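Local coordinates for protein polyporopepsin (Irpex lacteus, PDB 1WKR) that cleaves peptide bonds with broad specificity and clots milk, as a pepsin-like aspartic endopeptidase whose paired catalytic aspartates bind a peptide inhibitor here, at residues A[9-14]-A[148-153]; A[31-36]-A[105-110]; A[210-215]-A[305-310]; A[242-247]-A[286-291]; A[248-253]-A[268-273]. All coordinates share one frame; numbering follows the deposited sequence.

Contact 1. Residues A[9-14]-A[148-153]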
# COMPACT_ATOMS: atom_id res chain seq x y z
N ASN A 9 0.28 -9.80 7.30
CA ASN A 9 1.23 -8.73 7.60
C ASN A 9 2.60 -9.31 7.65
O ASN A 9 2.89 -10.13 8.57
CB ASN A 9 0.82 -8.11 8.94
CG ASN A 9 1.57 -6.85 9.27
OD1 ASN A 9 2.77 -6.75 9.01
ND2 ASN A 9 0.91 -5.86 9.87
N GLN A 10 3.49 -8.91 6.76
CA GLN A 10 4.91 -9.32 6.73
C GLN A 10 5.81 -8.16 7.15
O GLN A 10 6.97 -8.09 6.73
CB GLN A 10 5.32 -9.85 5.35
CG GLN A 10 4.49 -11.06 4.89
CD GLN A 10 5.04 -11.78 3.66
OE1 GLN A 10 4.91 -13.01 3.61
NE2 GLN A 10 5.64 -11.05 2.75
N LEU A 11 5.27 -7.22 7.91
CA LEU A 11 5.98 -6.11 8.56
C LEU A 11 6.31 -5.01 7.58
O LEU A 11 5.98 -3.82 7.82
CB LEU A 11 7.32 -6.57 9.26
CG LEU A 11 7.16 -7.75 10.17
CD1 LEU A 11 8.51 -8.03 10.87
CD2 LEU A 11 6.03 -7.61 11.16
N VAL A 12 6.93 -5.33 6.46
CA VAL A 12 7.25 -4.34 5.41
C VAL A 12 6.19 -4.28 4.34
O VAL A 12 6.16 -3.35 3.52
CB VAL A 12 8.66 -4.55 4.82
CG1 VAL A 12 9.74 -4.38 5.95
CG2 VAL A 12 8.85 -5.90 4.16
N ASP A 13 5.37 -5.32 4.24
CA ASP A 13 4.30 -5.39 3.21
C ASP A 13 3.23 -6.31 3.71
O ASP A 13 3.43 -7.00 4.73
CB ASP A 13 4.89 -5.84 1.84
CG ASP A 13 5.60 -7.17 1.95
OD1 ASP A 13 5.02 -8.15 2.32
OD2 ASP A 13 6.83 -7.17 1.53
N TYR A 14 2.09 -6.33 3.03
CA TYR A 14 1.06 -7.35 3.20
C TYR A 14 1.00 -8.20 1.94
O TYR A 14 1.19 -7.68 0.82
CB TYR A 14 -0.35 -6.71 3.38
CG TYR A 14 -0.73 -6.51 4.83
CD1 TYR A 14 -0.29 -5.37 5.54
CD2 TYR A 14 -1.56 -7.41 5.47
CE1 TYR A 14 -0.67 -5.19 6.89
CE2 TYR A 14 -1.96 -7.22 6.77
CZ TYR A 14 -1.54 -6.09 7.47
OH TYR A 14 -1.94 -5.89 8.77
N GLU A 148 -3.82 -4.06 10.23
CA GLU A 148 -3.81 -3.92 11.67
C GLU A 148 -2.39 -3.94 12.17
O GLU A 148 -1.51 -4.56 11.53
CB GLU A 148 -4.59 -5.08 12.32
CG GLU A 148 -6.04 -5.08 11.97
CD GLU A 148 -6.82 -6.24 12.58
OE1 GLU A 148 -6.23 -7.10 13.31
OE2 GLU A 148 -8.06 -6.24 12.29
N PRO A 149 -2.11 -3.33 13.33
CA PRO A 149 -0.74 -3.44 13.89
C PRO A 149 -0.41 -4.90 14.20
O PRO A 149 -1.29 -5.74 14.35
CB PRO A 149 -0.86 -2.63 15.20
CG PRO A 149 -2.05 -1.73 14.99
CD PRO A 149 -3.04 -2.59 14.22
N THR A 150 0.88 -5.14 14.30
CA THR A 150 1.34 -6.51 14.53
C THR A 150 2.45 -6.55 15.63
O THR A 150 3.16 -5.57 15.83
CB THR A 150 1.80 -7.05 13.26
OG1 THR A 150 2.06 -8.49 13.46
CG2 THR A 150 3.12 -6.47 12.75
N THR A 151 2.51 -7.72 16.27
CA THR A 151 3.64 -8.04 17.22
C THR A 151 4.12 -9.41 16.82
O THR A 151 4.86 -10.02 17.69
CB THR A 151 3.16 -8.08 18.68
OG1 THR A 151 2.12 -9.01 18.82
CG2 THR A 151 2.61 -6.68 19.14
N SER A 152 3.87 -9.90 15.66
CA SER A 152 4.50 -11.22 15.19
C SER A 152 5.09 -10.98 13.94
O SER A 152 4.94 -10.05 13.13
CB SER A 152 3.32 -12.26 15.16
OG SER A 152 2.87 -12.52 16.43
N GLU A 153 5.99 -12.01 13.52
CA GLU A 153 6.69 -11.76 12.20
C GLU A 153 5.77 -11.92 11.09
O GLU A 153 6.02 -11.37 9.98
CB GLU A 153 7.72 -12.95 12.09
CG GLU A 153 8.79 -12.90 13.19
CD GLU A 153 9.72 -11.88 13.02
OE1 GLU A 153 10.28 -11.49 11.91
OE2 GLU A 153 10.30 -11.37 14.10
O HOH W 1 3.01 -9.77 11.32
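An Asx turn in the loop between strands 3-9 and 14-20 of this pepsin-like fold meets the loop that joins strands 142-146 and 155-162. Asn9 makes the turn: its CG stands anti to the backbone N (chi1 -171°), and OD1 takes the Leu11 N-H at 2.8 Å, almost along the C=O axis. The same amide reaches tip to tip toward Thr150, and its ND2 sends a weak, bent bond to Glu148 O (3.2 Å) besides bonding Glu314. Asn9 CA lies over the centre of the Tyr14 ring. The Tyr14 hydroxyl accepts a nearly straight bond from Glu148 N at 3.0 Å (174°) and is also bonded to Asn157 OD1, so this phenol oxygen ties both loops to strand 155-162. Leu11 crosses Thr150 at about a right angle, with Leu11 CD2 3.5 Å from Thr150 CG2 and also against Ser152 O. Leu278 packs on Leu11 from outside the pair. Between the loops a single water is held by three bonds: it donates to Asn9 O (2.8 Å) and to Ser152 O (2.7 Å), and accepts the proton of Thr150 OG1 at 2.7 Å.

Contact 2. Residues A[31-36]-A[105-110]; sequences VDTGSS and LGVGPV
Thr33 crosses Val107 obliquely, its CG2 lying 3.8 Å from Val107 CG2, while its OG1, in the crowded position between backbone N and carbonyl carbon, has Val211 O as partner. The pair sits where strand 25-32 runs into the Asp-Thr-Gly motif of the aspartic proteases, beside its parallel neighbour 103-106. Asp32 N bonds Leu105 O at 3.1 Å, nearly along the carbonyl axis, and Val107 N returns a bond to Asp32 O at 3.0 Å from above the carbonyl plane. The catalytic Asp32 has CG anti to its backbone N (chi1 -165°). Its carboxylate is gripped from above its plane, OD1 by Gly34 N (2.9 Å, an Asx turn) and OD2 by Ser35 OG (2.6 Å). OD1 also bonds the bound peptide and lies close to OD1 of Asp212, an arrangement likely to favour a proton shared between the two acids. Farther along, Gly108 N reaches Ser35 O at 2.8 Å, and Ser36 OG donates to Pro109 O at 2.7 Å. The backbones run close at two glycines: Gly106 CA lies against Ser36 C and Ser35 O, and Gly108 CA is 3.3 Å from Thr33 O. On the other face of the strands Val31 and Leu105 both pack on Val16 of strand 14-20, while Leu105 and Val107 rest on Val128 of helix 128-134.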
# COMPACT_ATOMS: atom_id res chain seq x y z
N VAL A 31 0.26 -6.92 -1.73
CA VAL A 31 -0.90 -6.05 -1.96
C VAL A 31 -0.42 -4.62 -2.23
O VAL A 31 0.11 -3.95 -1.33
CB VAL A 31 -1.84 -6.04 -0.77
CG1 VAL A 31 -2.99 -5.04 -0.95
CG2 VAL A 31 -2.37 -7.46 -0.50
N ASP A 32 -0.62 -4.14 -3.47
CA ASP A 32 -0.05 -2.82 -3.84
C ASP A 32 -1.08 -1.92 -4.48
O ASP A 32 -1.42 -2.05 -5.65
CB ASP A 32 1.13 -3.06 -4.80
CG ASP A 32 2.00 -1.87 -4.97
OD1 ASP A 32 1.86 -0.88 -4.18
OD2 ASP A 32 2.86 -1.83 -5.89
N THR A 33 -1.55 -0.91 -3.74
CA THR A 33 -2.37 0.17 -4.32
C THR A 33 -1.51 1.22 -4.99
O THR A 33 -2.09 2.12 -5.60
CB THR A 33 -3.30 0.80 -3.30
OG1 THR A 33 -2.52 1.40 -2.24
CG2 THR A 33 -4.28 -0.22 -2.66
N GLY A 34 -0.17 1.09 -4.95
CA GLY A 34 0.73 2.04 -5.61
C GLY A 34 1.22 1.59 -6.97
O GLY A 34 2.07 2.28 -7.55
N SER A 35 0.73 0.47 -7.48
CA SER A 35 1.03 0.00 -8.86
C SER A 35 -0.14 -0.84 -9.28
O SER A 35 -1.02 -1.15 -8.49
CB SER A 35 2.30 -0.80 -8.92
OG SER A 35 2.16 -2.09 -8.35
N SER A 36 -0.15 -1.18 -10.58
CA SER A 36 -1.38 -1.70 -11.18
C SER A 36 -1.17 -2.89 -12.05
O SER A 36 -2.12 -3.35 -12.71
CB SER A 36 -2.07 -0.57 -11.96
OG SER A 36 -2.22 0.54 -11.05
N LEU A 105 0.08 -8.02 -6.39
CA LEU A 105 -1.34 -7.87 -6.74
C LEU A 105 -1.57 -6.36 -7.00
O LEU A 105 -1.52 -5.57 -6.06
CB LEU A 105 -2.25 -8.39 -5.65
CG LEU A 105 -3.75 -8.37 -6.04
CD1 LEU A 105 -4.05 -9.49 -7.00
CD2 LEU A 105 -4.62 -8.46 -4.83
N GLY A 106 -1.74 -6.00 -8.28
CA GLY A 106 -1.75 -4.59 -8.68
C GLY A 106 -3.14 -4.02 -8.62
O GLY A 106 -4.00 -4.30 -9.48
N VAL A 107 -3.41 -3.27 -7.55
CA VAL A 107 -4.76 -2.69 -7.28
C VAL A 107 -4.74 -1.16 -7.28
O VAL A 107 -5.72 -0.52 -6.90
CB VAL A 107 -5.40 -3.30 -6.02
CG1 VAL A 107 -5.91 -4.72 -6.31
CG2 VAL A 107 -4.43 -3.34 -4.82
N GLY A 108 -3.67 -0.59 -7.82
CA GLY A 108 -3.63 0.82 -8.22
C GLY A 108 -4.58 1.05 -9.37
O GLY A 108 -5.20 0.12 -9.94
N PRO A 109 -4.75 2.31 -9.77
CA PRO A 109 -5.65 2.65 -10.91
C PRO A 109 -5.03 2.15 -12.20
O PRO A 109 -3.83 2.17 -12.42
CB PRO A 109 -5.71 4.18 -10.87
CG PRO A 109 -5.28 4.51 -9.45
CD PRO A 109 -4.19 3.53 -9.15
N VAL A 110 -5.93 1.74 -13.13
CA VAL A 110 -5.45 1.13 -14.39
C VAL A 110 -4.56 2.06 -15.17
O VAL A 110 -3.70 1.53 -15.95
CB VAL A 110 -6.66 0.66 -15.25
CG1 VAL A 110 -7.55 1.79 -15.70
CG2 VAL A 110 -6.19 -0.24 -16.42

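Contact 3. Residues A[210-215]-A[305-310]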
# COMPACT_ATOMS: atom_id res chain seq x y z
N ILE A 210 -0.10 10.29 -2.19
CA ILE A 210 -0.81 9.05 -2.47
C ILE A 210 -0.96 8.17 -1.26
O ILE A 210 -0.26 8.33 -0.26
CB ILE A 210 -0.15 8.27 -3.64
CG1 ILE A 210 1.17 7.59 -3.20
CG2 ILE A 210 0.07 9.19 -4.85
CD1 ILE A 210 1.77 6.64 -4.24
N VAL A 211 -1.92 7.25 -1.35
CA VAL A 211 -2.18 6.22 -0.31
C VAL A 211 -1.76 4.91 -0.89
O VAL A 211 -2.31 4.47 -1.92
CB VAL A 211 -3.66 6.26 0.09
CG1 VAL A 211 -3.90 5.20 1.17
CG2 VAL A 211 -4.10 7.64 0.55
N ASP A 212 -0.78 4.28 -0.28
CA ASP A 212 -0.08 3.15 -0.92
C ASP A 212 0.17 2.04 0.10
O ASP A 212 1.08 2.13 0.92
CB ASP A 212 1.23 3.65 -1.54
CG ASP A 212 1.90 2.58 -2.30
OD1 ASP A 212 1.37 1.46 -2.49
OD2 ASP A 212 3.08 2.82 -2.83
N THR A 213 -0.56 0.94 -0.03
CA THR A 213 -0.34 -0.24 0.78
C THR A 213 1.04 -0.83 0.61
O THR A 213 1.49 -1.57 1.49
CB THR A 213 -1.38 -1.33 0.47
OG1 THR A 213 -1.31 -1.66 -0.93
CG2 THR A 213 -2.84 -0.88 0.78
N GLY A 214 1.67 -0.61 -0.57
CA GLY A 214 2.97 -1.20 -0.93
C GLY A 214 4.14 -0.29 -0.68
O GLY A 214 5.25 -0.53 -1.19
N THR A 215 3.94 0.80 0.08
CA THR A 215 5.09 1.56 0.67
C THR A 215 5.03 1.29 2.17
O THR A 215 3.99 1.47 2.80
CB THR A 215 4.97 3.04 0.37
OG1 THR A 215 5.24 3.26 -1.02
CG2 THR A 215 5.98 3.87 1.15
N ASP A 305 3.78 14.49 -2.82
CA ASP A 305 4.62 15.04 -1.74
C ASP A 305 4.53 14.23 -0.46
O ASP A 305 5.08 14.63 0.58
CB ASP A 305 4.21 16.48 -1.49
CG ASP A 305 4.45 17.44 -2.63
OD1 ASP A 305 5.17 17.10 -3.61
OD2 ASP A 305 3.95 18.59 -2.55
N PHE A 306 3.79 13.13 -0.51
CA PHE A 306 3.71 12.20 0.62
C PHE A 306 3.24 10.84 0.12
O PHE A 306 2.58 10.79 -0.95
CB PHE A 306 2.76 12.74 1.76
CG PHE A 306 1.32 12.87 1.30
CD1 PHE A 306 0.46 11.79 1.27
CD2 PHE A 306 0.83 14.12 0.89
CE1 PHE A 306 -0.84 11.91 0.85
CE2 PHE A 306 -0.49 14.25 0.49
CZ PHE A 306 -1.31 13.16 0.46
N ILE A 307 3.53 9.84 0.91
CA ILE A 307 2.95 8.48 0.70
C ILE A 307 2.43 8.05 2.07
O ILE A 307 3.23 7.80 2.99
CB ILE A 307 3.93 7.47 0.12
CG1 ILE A 307 4.49 7.95 -1.22
CG2 ILE A 307 3.23 6.14 -0.05
CD1 ILE A 307 5.53 7.07 -1.87
N ASN A 308 1.11 7.89 2.19
CA ASN A 308 0.52 7.28 3.40
C ASN A 308 0.62 5.77 3.18
O ASN A 308 -0.15 5.18 2.41
CB ASN A 308 -0.92 7.72 3.61
CG ASN A 308 -1.09 9.20 3.85
OD1 ASN A 308 -0.14 9.95 4.10
ND2 ASN A 308 -2.35 9.66 3.81
N GLY A 309 1.61 5.15 3.83
CA GLY A 309 1.95 3.74 3.60
C GLY A 309 1.33 2.79 4.53
O GLY A 309 0.39 3.10 5.27
N LEU A 310 1.83 1.55 4.46
CA LEU A 310 1.33 0.44 5.31
C LEU A 310 1.27 0.81 6.77
O LEU A 310 0.31 0.47 7.44
CB LEU A 310 2.30 -0.76 5.08
CG LEU A 310 2.04 -2.01 5.90
CD1 LEU A 310 2.66 -3.20 5.15
CD2 LEU A 310 2.65 -1.93 7.30
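Asp212 has CG anti to its backbone N (chi1 -175°), and Thr215 holds OG1 anti to its carbonyl carbon (chi1 -72°); together these torsions bring the hydroxyl to the carboxylate in the second Asp-Thr-Gly motif of the aspartic protease fold. Thr215 OG1 donates to Asp212 OD2 at 2.9 Å and Gly214 N to Asp212 OD1 at 2.8 Å, both from above the carboxylate plane, the latter closing an Asx turn within the type I turn 212-215. These two bonds fix the rotation of the catalytic group. OD2 also bonds a modified side chain of the bound peptide, and OD1 lies close to that of Asp32.

Leading into the turn, strands 207-211 and 306-308 run parallel. Asn308 N bonds Ile210 O at 2.8 Å, almost along the C=O axis, and Asp212 N meets Asn308 O in a nearly straight bond (174°), so the backbone of the neighbouring strand positions the catalytic residue. Ile210 and Ile307 lie side by side, pointing the same way, their CG1 atoms 3.9 Å apart. Ile307 CG2, anti to its backbone N, packs against the turn, 3.5 Å from Asp212 CB and also against Thr215 CB; the bound peptide packs on Ile307 and Thr215. The Asn308 amide, on the face with Val211, is bonded to Gln193. Gly309, at the N-cap of helix 310-313, has its CA 3.2 Å from both Thr215 O and Asp212 O. The Thr215 carbonyl accepts the N-H of Leu310, first residue of that helix, at 2.7 Å and nearly along its C=O axis.

Contact 4. Residues A[242-247]-A[286-291]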
# COMPACT_ATOMS: atom_id res chain seq x y z
N LEU A 242 16.14 4.17 10.09
CA LEU A 242 14.94 4.90 10.63
C LEU A 242 15.38 5.98 11.53
O LEU A 242 16.52 5.91 12.17
CB LEU A 242 14.06 3.91 11.34
CG LEU A 242 13.48 2.75 10.45
CD1 LEU A 242 12.57 1.90 11.27
CD2 LEU A 242 12.72 3.31 9.23
N LEU A 243 14.58 6.96 11.80
CA LEU A 243 14.84 7.93 12.89
C LEU A 243 14.73 7.22 14.21
O LEU A 243 13.99 6.25 14.35
CB LEU A 243 13.79 8.99 12.83
CG LEU A 243 13.88 10.00 11.68
CD1 LEU A 243 12.66 10.93 11.65
CD2 LEU A 243 15.18 10.80 11.72
N ARG A 244 15.47 7.68 15.20
CA ARG A 244 15.43 7.13 16.55
C ARG A 244 15.12 8.25 17.55
O ARG A 244 15.57 9.37 17.42
CB ARG A 244 16.73 6.45 16.94
CG ARG A 244 16.76 5.72 18.27
CD ARG A 244 18.16 5.04 18.69
NE ARG A 244 18.11 4.66 20.20
CZ ARG A 244 18.21 3.46 20.67
NH1 ARG A 244 18.51 2.34 19.94
NH2 ARG A 244 17.93 3.27 21.95
N LEU A 245 14.35 7.87 18.59
CA LEU A 245 14.07 8.74 19.74
C LEU A 245 14.68 8.07 21.01
O LEU A 245 14.69 6.90 21.15
CB LEU A 245 12.53 8.84 19.98
CG LEU A 245 11.75 9.50 18.86
CD1 LEU A 245 10.27 9.58 19.30
CD2 LEU A 245 12.29 10.90 18.58
N THR A 246 15.07 8.98 21.92
CA THR A 246 15.36 8.51 23.29
C THR A 246 14.07 8.17 24.02
O THR A 246 12.96 8.48 23.60
CB THR A 246 16.06 9.62 24.08
OG1 THR A 246 15.18 10.74 24.23
CG2 THR A 246 17.37 10.08 23.41
N THR A 247 14.25 7.56 25.20
CA THR A 247 13.11 7.26 26.06
C THR A 247 12.33 8.54 26.38
O THR A 247 11.07 8.55 26.26
CB THR A 247 13.70 6.65 27.39
OG1 THR A 247 14.16 5.36 27.03
CG2 THR A 247 12.61 6.47 28.46
N ALA A 286 16.87 -3.97 20.95
CA ALA A 286 15.75 -4.07 21.80
C ALA A 286 15.67 -2.86 22.67
O ALA A 286 16.63 -2.18 22.96
CB ALA A 286 15.86 -5.34 22.73
N SER A 287 14.43 -2.56 23.16
CA SER A 287 14.14 -1.48 24.14
C SER A 287 14.60 -0.15 23.50
O SER A 287 15.30 0.67 24.21
CB SER A 287 14.83 -1.67 25.47
OG SER A 287 14.33 -2.89 26.05
N SER A 288 14.40 0.01 22.28
CA SER A 288 14.77 1.22 21.48
C SER A 288 13.57 1.64 20.62
O SER A 288 12.77 0.81 20.24
CB SER A 288 15.87 0.88 20.48
OG SER A 288 17.01 0.28 21.20
N VAL A 289 13.46 2.96 20.42
CA VAL A 289 12.31 3.52 19.67
C VAL A 289 12.77 4.02 18.28
O VAL A 289 13.55 4.98 18.20
CB VAL A 289 11.72 4.69 20.44
CG1 VAL A 289 10.56 5.31 19.63
CG2 VAL A 289 11.16 4.17 21.77
N TYR A 290 12.23 3.40 17.23
CA TYR A 290 12.53 3.82 15.85
C TYR A 290 11.23 4.26 15.21
O TYR A 290 10.14 3.69 15.45
CB TYR A 290 13.14 2.65 15.01
CG TYR A 290 14.38 2.11 15.67
CD1 TYR A 290 15.56 2.75 15.62
CD2 TYR A 290 14.31 0.89 16.35
CE1 TYR A 290 16.76 2.25 16.27
CE2 TYR A 290 15.49 0.35 16.95
CZ TYR A 290 16.58 1.06 16.85
OH TYR A 290 17.76 0.48 17.53
N LEU A 291 11.27 5.29 14.39
CA LEU A 291 10.09 5.91 13.80
C LEU A 291 9.82 5.43 12.42
O LEU A 291 10.74 5.15 11.62
CB LEU A 291 10.19 7.41 13.84
CG LEU A 291 10.54 8.05 15.19
CD1 LEU A 291 10.52 9.56 15.10
CD2 LEU A 291 9.59 7.53 16.27
O HOH W 2 12.12 6.99 10.09
O HOH W 3 15.01 4.53 22.46
O HOH W 4 13.79 3.56 24.70
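Leu291, Arg244 and Leu245 bury the most surface in this antiparallel strand pairing at the far end of the C-terminal half of the pepsin-like fold. The strands are weakly bonded; end to end, residues 242-245 and 287-291 run 118° apart. Leu291 N bonds Leu243 O at 2.9 Å, and Leu245 N bonds Val289 O at 3.0 Å in the carbonyl plane. Leu291 has CG anti to its carbonyl carbon, which turns both methyls to two leucines of the other segment: Leu291 CD1 touches Leu243 CB, and CD2 lies 3.7 Å from Leu245 CD1, the side chains of Leu291 and Leu245 crossing at about a right angle. Leu245 CB also meets Val289 CG1. Tyr228 of helix 222-232 packs on Leu243 and Leu291.

On the other face Arg244 runs extended from CG to NE beside Tyr290, pointing the same way, with its CD 3.9 Å from Tyr290 CE1 and its guanidinium turned 89° from the ring. The Tyr290 hydroxyl is bonded to Ser285 N. Ser288 CB lies over one face of the guanidinium, and Ser288 OG comes within 2.8 Å of Arg244 NH1. At one end a water bridges the backbones, donating to Leu291 O at 2.8 Å and accepting from Leu243 N at 3.0 Å.

Contact 5. Residues A[248-253]-A[268-273]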
# COMPACT_ATOMS: atom_id res chain seq x y z
N ALA A 248 12.97 9.59 26.76
CA ALA A 248 12.28 10.80 27.07
C ALA A 248 11.57 11.39 25.89
O ALA A 248 10.47 11.92 25.94
CB ALA A 248 13.27 11.86 27.65
N GLN A 249 12.24 11.36 24.69
CA GLN A 249 11.61 11.94 23.52
C GLN A 249 10.36 11.10 23.09
O GLN A 249 9.41 11.72 22.65
CB GLN A 249 12.63 11.93 22.33
CG GLN A 249 13.70 13.04 22.57
CD GLN A 249 14.86 12.84 21.57
OE1 GLN A 249 15.07 11.79 21.00
NE2 GLN A 249 15.58 13.97 21.34
N TYR A 250 10.39 9.80 23.28
CA TYR A 250 9.17 9.01 23.00
C TYR A 250 8.07 9.37 23.98
O TYR A 250 6.93 9.56 23.58
CB TYR A 250 9.45 7.52 23.00
CG TYR A 250 8.15 6.75 22.77
CD1 TYR A 250 7.47 6.83 21.54
CD2 TYR A 250 7.54 6.01 23.78
CE1 TYR A 250 6.25 6.22 21.33
CE2 TYR A 250 6.33 5.36 23.58
CZ TYR A 250 5.69 5.49 22.33
OH TYR A 250 4.49 4.88 22.15
N ALA A 251 8.44 9.53 25.27
CA ALA A 251 7.41 9.92 26.24
C ALA A 251 6.73 11.23 25.88
O ALA A 251 5.56 11.43 26.12
CB ALA A 251 8.01 10.00 27.62
N ASN A 252 7.48 12.15 25.26
CA ASN A 252 7.00 13.45 24.82
C ASN A 252 6.49 13.51 23.42
O ASN A 252 6.06 14.58 22.93
CB ASN A 252 8.13 14.49 25.02
CG ASN A 252 8.31 14.82 26.47
OD1 ASN A 252 7.38 15.18 27.17
ND2 ASN A 252 9.52 14.61 26.92
N LEU A 253 6.51 12.40 22.69
CA LEU A 253 6.06 12.37 21.28
C LEU A 253 4.58 12.67 21.18
O LEU A 253 3.78 12.02 21.86
CB LEU A 253 6.41 11.02 20.67
CG LEU A 253 6.11 10.86 19.16
CD1 LEU A 253 6.87 11.82 18.29
CD2 LEU A 253 6.38 9.41 18.71
N THR A 268 -1.22 8.37 16.28
CA THR A 268 -0.71 8.60 17.65
C THR A 268 0.77 8.34 17.74
O THR A 268 1.41 7.81 16.82
CB THR A 268 -1.44 7.65 18.64
OG1 THR A 268 -1.12 6.29 18.23
CG2 THR A 268 -2.96 7.84 18.64
N ALA A 269 1.33 8.72 18.90
CA ALA A 269 2.75 8.44 19.16
C ALA A 269 3.06 6.98 18.95
O ALA A 269 4.06 6.65 18.24
CB ALA A 269 3.10 8.85 20.60
N ASN A 270 2.27 6.06 19.47
CA ASN A 270 2.61 4.66 19.32
C ASN A 270 2.55 4.22 17.83
O ASN A 270 3.33 3.37 17.37
CB ASN A 270 1.69 3.76 20.15
CG ASN A 270 2.18 2.34 20.18
OD1 ASN A 270 1.65 1.45 19.53
ND2 ASN A 270 3.20 2.10 21.04
N ALA A 271 1.58 4.80 17.10
CA ALA A 271 1.45 4.49 15.66
C ALA A 271 2.64 4.99 14.87
O ALA A 271 2.85 4.54 13.72
CB ALA A 271 0.19 5.16 15.11
N GLN A 272 3.42 5.94 15.40
CA GLN A 272 4.58 6.50 14.69
C GLN A 272 5.83 5.69 14.86
O GLN A 272 6.85 6.06 14.28
CB GLN A 272 4.83 7.93 15.17
CG GLN A 272 3.79 8.93 14.63
CD GLN A 272 3.93 10.28 15.30
OE1 GLN A 272 4.96 10.95 15.18
NE2 GLN A 272 2.95 10.66 16.06
N ILE A 273 5.79 4.59 15.63
CA ILE A 273 7.01 3.81 15.91
C ILE A 273 6.89 2.42 15.34
O ILE A 273 5.79 1.85 15.19
CB ILE A 273 7.39 3.80 17.43
CG1 ILE A 273 6.58 2.77 18.23
CG2 ILE A 273 7.30 5.22 17.97
CD1 ILE A 273 7.00 2.67 19.68
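The Tyr250 ring comes off the end of helix 247-251 and presents an edge to the 3-10 turn 270-272. Its CG stands anti to the backbone N (chi1 177°), which turns the phenol toward 268-273, where Ala269 O lies at the ring edge, in plane, 3.8 Å from Tyr250 CE1. Ile273 crosses the tyrosine at about a right angle, its CG2 3.7 Å from Tyr250 CE1. Asn270 crosses it obliquely, with ring and amide planes 67° apart. From there Asn270 ND2 donates to Tyr250 OH at 3.3 Å, a fairly straight bond with the hydroxyl in the amide plane, and Asn270 OD1 accepts from Arg315 NH2.

Leu253, likewise with CG anti to its backbone N, points toward 268-273. Its CD2 lies 3.8 Å from Ala269 CB, while Leu253 CD1 meets the oxygen of Gln272, the two side chains crossing obliquely. That oxygen, Gln272 OE1, is bonded to Tyr228 OH. The turn opens with an ST motif, Thr268 OG1 accepting from Ala271 N at 3.3 Å. Val289 of strand 289-295 packs on both Tyr250 and Ile273. The chemistry is thus mainly apolar, Ile273 and Ala269 against Tyr250 and Leu253 on Ala269, with one long hydrogen bond at the phenol tip, whose donor, Asn270 ND2, also serves Asn340 O at the chain terminus.

Contacts 2 and 3 are the two halves of the active site: their centres lie about 12 Å apart, and Asp32 and Asp212 face each other with side chains about 3 Å apart at the bound peptide. Thr213 OG1 of contact 3 bonds Val31 O at 2.7 Å and Thr33 N at 2.9 Å; with the matching bond of Thr33 OG1 to Val211 O this is the fireman's grip of pepsin-like enzymes. Contact 1 adjoins both: Tyr14 O bonds Val31 N, and Leu310 packs on Asp13 and Tyr14. Contacts 4 and 5, centres about 9 Å apart, touch through Ile273 of contact 5 on Val289 and Leu291 of contact 4, away from the catalytic site; contact 4 is about 22 Å from contact 3, centre to centre.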